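Long-range contact in paraflagellar rod component (Trypanosoma brucei, PDB 2Q0X), which is of unknown function but adopts an alpha/beta-hydrolase fold and belongs to the DUF1749 family: residues E109-T119 against S134-G142. Sequence-based numbering, arbitrary orientation.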
loop_
_atom_site.group_PDB
_atom_site.type_symbol
_atom_site.label_atom_id
_atom_site.label_comp_id
_atom_site.label_asym_id
_atom_site.label_seq_id
_atom_site.Cartn_x
_atom_site.Cartn_y
_atom_site.Cartn_z
ATOM N N GLU A 109 15.294 -20.534 7.420
ATOM C CA GLU A 109 16.158 -19.641 6.658
ATOM C C GLU A 109 15.321 -18.770 5.759
ATOM O O GLU A 109 14.153 -19.039 5.526
ATOM C CB GLU A 109 17.240 -20.401 5.878
ATOM C CG GLU A 109 16.770 -21.622 5.164
ATOM C CD GLU A 109 17.847 -22.276 4.311
ATOM O OE1 GLU A 109 17.772 -23.488 4.095
ATOM O OE2 GLU A 109 18.750 -21.588 3.821
ATOM N N VAL A 110 15.933 -17.689 5.300
ATOM C CA VAL A 110 15.253 -16.688 4.513
ATOM C C VAL A 110 16.144 -16.378 3.327
ATOM O O VAL A 110 17.323 -16.021 3.494
ATOM C CB VAL A 110 14.983 -15.408 5.323
ATOM C CG1 VAL A 110 14.442 -14.272 4.398
ATOM C CG2 VAL A 110 14.013 -15.681 6.487
ATOM N N ALA A 111 15.564 -16.545 2.130
ATOM C CA ALA A 111 16.117 -16.016 0.899
ATOM C C ALA A 111 15.502 -14.629 0.665
ATOM O O ALA A 111 14.294 -14.503 0.438
ATOM C CB ALA A 111 15.815 -16.972 -0.269
ATOM N N LEU A 112 16.320 -13.580 0.750
ATOM C CA LEU A 112 15.828 -12.216 0.526
ATOM C C LEU A 112 15.802 -11.895 -0.965
ATOM O O LEU A 112 16.814 -12.029 -1.643
ATOM C CB LEU A 112 16.693 -11.172 1.242
ATOM C CG LEU A 112 16.240 -10.583 2.584
ATOM C CD1 LEU A 112 17.200 -9.462 3.040
ATOM C CD2 LEU A 112 14.830 -10.063 2.509
ATOM N N PHE A 113 14.643 -11.437 -1.443
ATOM C CA PHE A 113 14.396 -11.161 -2.835
ATOM C C PHE A 113 13.904 -9.707 -2.946
ATOM O O PHE A 113 12.873 -9.347 -2.394
ATOM C CB PHE A 113 13.360 -12.185 -3.327
ATOM C CG PHE A 113 12.916 -12.028 -4.760
ATOM C CD1 PHE A 113 11.685 -12.531 -5.143
ATOM C CD2 PHE A 113 13.718 -11.420 -5.727
ATOM C CE1 PHE A 113 11.225 -12.404 -6.454
ATOM C CE2 PHE A 113 13.282 -11.304 -7.047
ATOM C CZ PHE A 113 12.033 -11.795 -7.407
ATOM N N ALA A 114 14.672 -8.861 -3.621
ATOM C CA ALA A 114 14.259 -7.474 -3.819
ATOM C C ALA A 114 14.232 -7.152 -5.278
ATOM O O ALA A 114 15.086 -7.595 -6.030
ATOM C CB ALA A 114 15.172 -6.499 -3.097
ATOM N N THR A 115 13.211 -6.390 -5.665
ATOM C CA THR A 115 13.121 -5.796 -6.977
ATOM C C THR A 115 13.154 -4.289 -6.835
ATOM O O THR A 115 12.790 -3.742 -5.794
ATOM C CB THR A 115 11.805 -6.199 -7.685
ATOM O OG1 THR A 115 10.686 -5.919 -6.828
ATOM C CG2 THR A 115 11.838 -7.675 -8.088
ATOM N N SER A 116 13.582 -3.620 -7.905
ATOM C CA SER A 116 13.530 -2.151 -7.991
ATOM C C SER A 116 14.304 -1.459 -6.836
ATOM O O SER A 116 15.402 -1.897 -6.478
ATOM C CB SER A 116 12.060 -1.696 -8.064
ATOM O OG SER A 116 11.981 -0.324 -8.358
ATOM N N THR A 117 13.736 -0.412 -6.228
ATOM C CA THR A 117 14.395 0.255 -5.088
ATOM C C THR A 117 14.346 -0.530 -3.750
ATOM O O THR A 117 14.884 -0.063 -2.731
ATOM C CB THR A 117 13.857 1.681 -4.892
ATOM O OG1 THR A 117 12.473 1.645 -4.515
ATOM C CG2 THR A 117 14.063 2.548 -6.184
ATOM N N GLY A 118 13.707 -1.713 -3.755
ATOM C CA GLY A 118 13.741 -2.631 -2.625
ATOM C C GLY A 118 15.145 -3.119 -2.332
ATOM O O GLY A 118 15.484 -3.430 -1.185
ATOM N N THR A 119 15.970 -3.171 -3.376
ATOM C CA THR A 119 17.347 -3.542 -3.235
ATOM C C THR A 119 18.140 -2.631 -2.295
ATOM O O THR A 119 19.100 -3.084 -1.666
ATOM C CB THR A 119 18.087 -3.667 -4.592
ATOM O OG1 THR A 119 18.218 -2.386 -5.180
ATOM C CG2 THR A 119 17.388 -4.583 -5.542
ATOM N N SER A 134 20.471 -16.218 9.584
ATOM C CA SER A 134 19.316 -16.858 8.982
ATOM C C SER A 134 19.024 -16.384 7.541
ATOM O O SER A 134 18.181 -16.960 6.846
ATOM C CB SER A 134 18.116 -16.686 9.920
ATOM O OG SER A 134 18.390 -17.321 11.171
ATOM N N ILE A 135 19.730 -15.352 7.074
ATOM C CA ILE A 135 19.571 -14.869 5.696
ATOM C C ILE A 135 20.618 -15.592 4.816
ATOM O O ILE A 135 21.805 -15.245 4.821
ATOM C CB ILE A 135 19.675 -13.318 5.640
ATOM C CG1 ILE A 135 18.587 -12.699 6.539
ATOM C CG2 ILE A 135 19.562 -12.806 4.184
ATOM C CD1 ILE A 135 18.726 -11.204 6.805
ATOM N N THR A 136 20.191 -16.641 4.116
ATOM C CA THR A 136 21.127 -17.592 3.495
ATOM C C THR A 136 21.297 -17.410 1.987
ATOM O O THR A 136 22.185 -17.992 1.376
ATOM C CB THR A 136 20.721 -19.059 3.785
ATOM O OG1 THR A 136 19.369 -19.259 3.394
ATOM C CG2 THR A 136 20.873 -19.411 5.261
ATOM N N ARG A 137 20.441 -16.603 1.390
ATOM C CA ARG A 137 20.497 -16.331 -0.044
ATOM C C ARG A 137 19.937 -14.966 -0.263
ATOM O O ARG A 137 19.046 -14.533 0.446
ATOM C CB ARG A 137 19.665 -17.335 -0.873
ATOM C CG ARG A 137 20.311 -18.682 -1.103
ATOM C CD ARG A 137 19.930 -19.671 -0.021
ATOM N NE ARG A 137 21.032 -20.594 0.326
ATOM C CZ ARG A 137 21.095 -21.851 -0.071
ATOM N NH1 ARG A 137 20.162 -22.348 -0.854
ATOM N NH2 ARG A 137 22.078 -22.615 0.313
ATOM N N VAL A 138 20.480 -14.291 -1.262
ATOM C CA VAL A 138 19.986 -13.007 -1.675
ATOM C C VAL A 138 19.747 -13.039 -3.187
ATOM O O VAL A 138 20.557 -13.553 -3.946
ATOM C CB VAL A 138 20.959 -11.872 -1.265
ATOM C CG1 VAL A 138 20.472 -10.551 -1.777
ATOM C CG2 VAL A 138 21.135 -11.831 0.305
ATOM N N ILE A 139 18.612 -12.493 -3.607
ATOM C CA ILE A 139 18.281 -12.354 -5.019
ATOM C C ILE A 139 17.917 -10.903 -5.270
ATOM O O ILE A 139 17.011 -10.385 -4.638
ATOM C CB ILE A 139 17.056 -13.256 -5.423
ATOM C CG1 ILE A 139 17.317 -14.734 -5.109
ATOM C CG2 ILE A 139 16.676 -13.013 -6.895
ATOM C CD1 ILE A 139 16.056 -15.545 -4.729
ATOM N N LEU A 140 18.596 -10.263 -6.210
ATOM C CA LEU A 140 18.320 -8.873 -6.511
ATOM C C LEU A 140 18.058 -8.698 -7.994
ATOM O O LEU A 140 18.811 -9.184 -8.831
ATOM C CB LEU A 140 19.483 -7.971 -6.080
ATOM C CG LEU A 140 20.010 -8.098 -4.644
ATOM C CD1 LEU A 140 21.294 -7.299 -4.452
ATOM C CD2 LEU A 140 18.974 -7.726 -3.658
ATOM N N HIS A 141 16.984 -7.986 -8.305
ATOM C CA HIS A 141 16.639 -7.644 -9.686
ATOM C C HIS A 141 16.782 -6.159 -9.870
ATOM O O HIS A 141 16.376 -5.370 -9.009
ATOM C CB HIS A 141 15.221 -8.100 -10.062
ATOM C CG HIS A 141 14.854 -7.824 -11.494
ATOM N ND1 HIS A 141 14.474 -6.575 -11.936
ATOM C CD2 HIS A 141 14.833 -8.629 -12.582
ATOM C CE1 HIS A 141 14.219 -6.628 -13.230
ATOM N NE2 HIS A 141 14.438 -7.861 -13.648
ATOM N N GLY A 142 17.367 -5.791 -11.010
ATOM C CA GLY A 142 17.380 -4.411 -11.430
ATOM C C GLY A 142 17.431 -4.215 -12.926
ATOM O O GLY A 142 17.974 -5.041 -13.673
HETATM O O HOH W 1 17.119 -2.927 -8.422
HETATM O O HOH W 2 13.518 -4.212 -10.832
#
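Phe113 and Ile139 meet on one face of two neighbouring parallel strands, 110-115 and 135-142. Phe113 CG stands anti to the backbone N (chi1 177°), which lays the ring beside the next strand. CB and CG lead up to CD2, which lies 3.6 Å from Ile139 CG2 and equally near Ile139 O, an oxygen in the ring plane at its edge. CE2 follows, 3.8 Å from Ile139 CG2. The ring also meets Trp43 edge-to-face. Along the backbone, Ile139 N donates to Leu112 O (2.7 Å), and Ala114 N donates to Ile139 O (3.0 Å). On the other face, Ala114 CB touches Leu140 CD2 at 4.0 Å, facing helix 119-128, the helix of the beta-alpha-beta crossover between the two strands. A beta bulge at Thr136 shifts the register by one residue. There Thr136 OG1 lies only 2.4 Å from Glu109 OE2, too short to be taken at face value; the firm partners of the carboxylate are Arg39 and Arg298, in salt bridges. At the far end, water 2 links Ser116 N (3.0 Å) to His141 ND1, while His141 NE2 is hydrogen-bonded to Asp267. The contact is thus an apolar centre of the hydrolase-fold sheet with polar ends. At the Glu109 end, Arg39 and Arg298 probably favour the charged carboxylate.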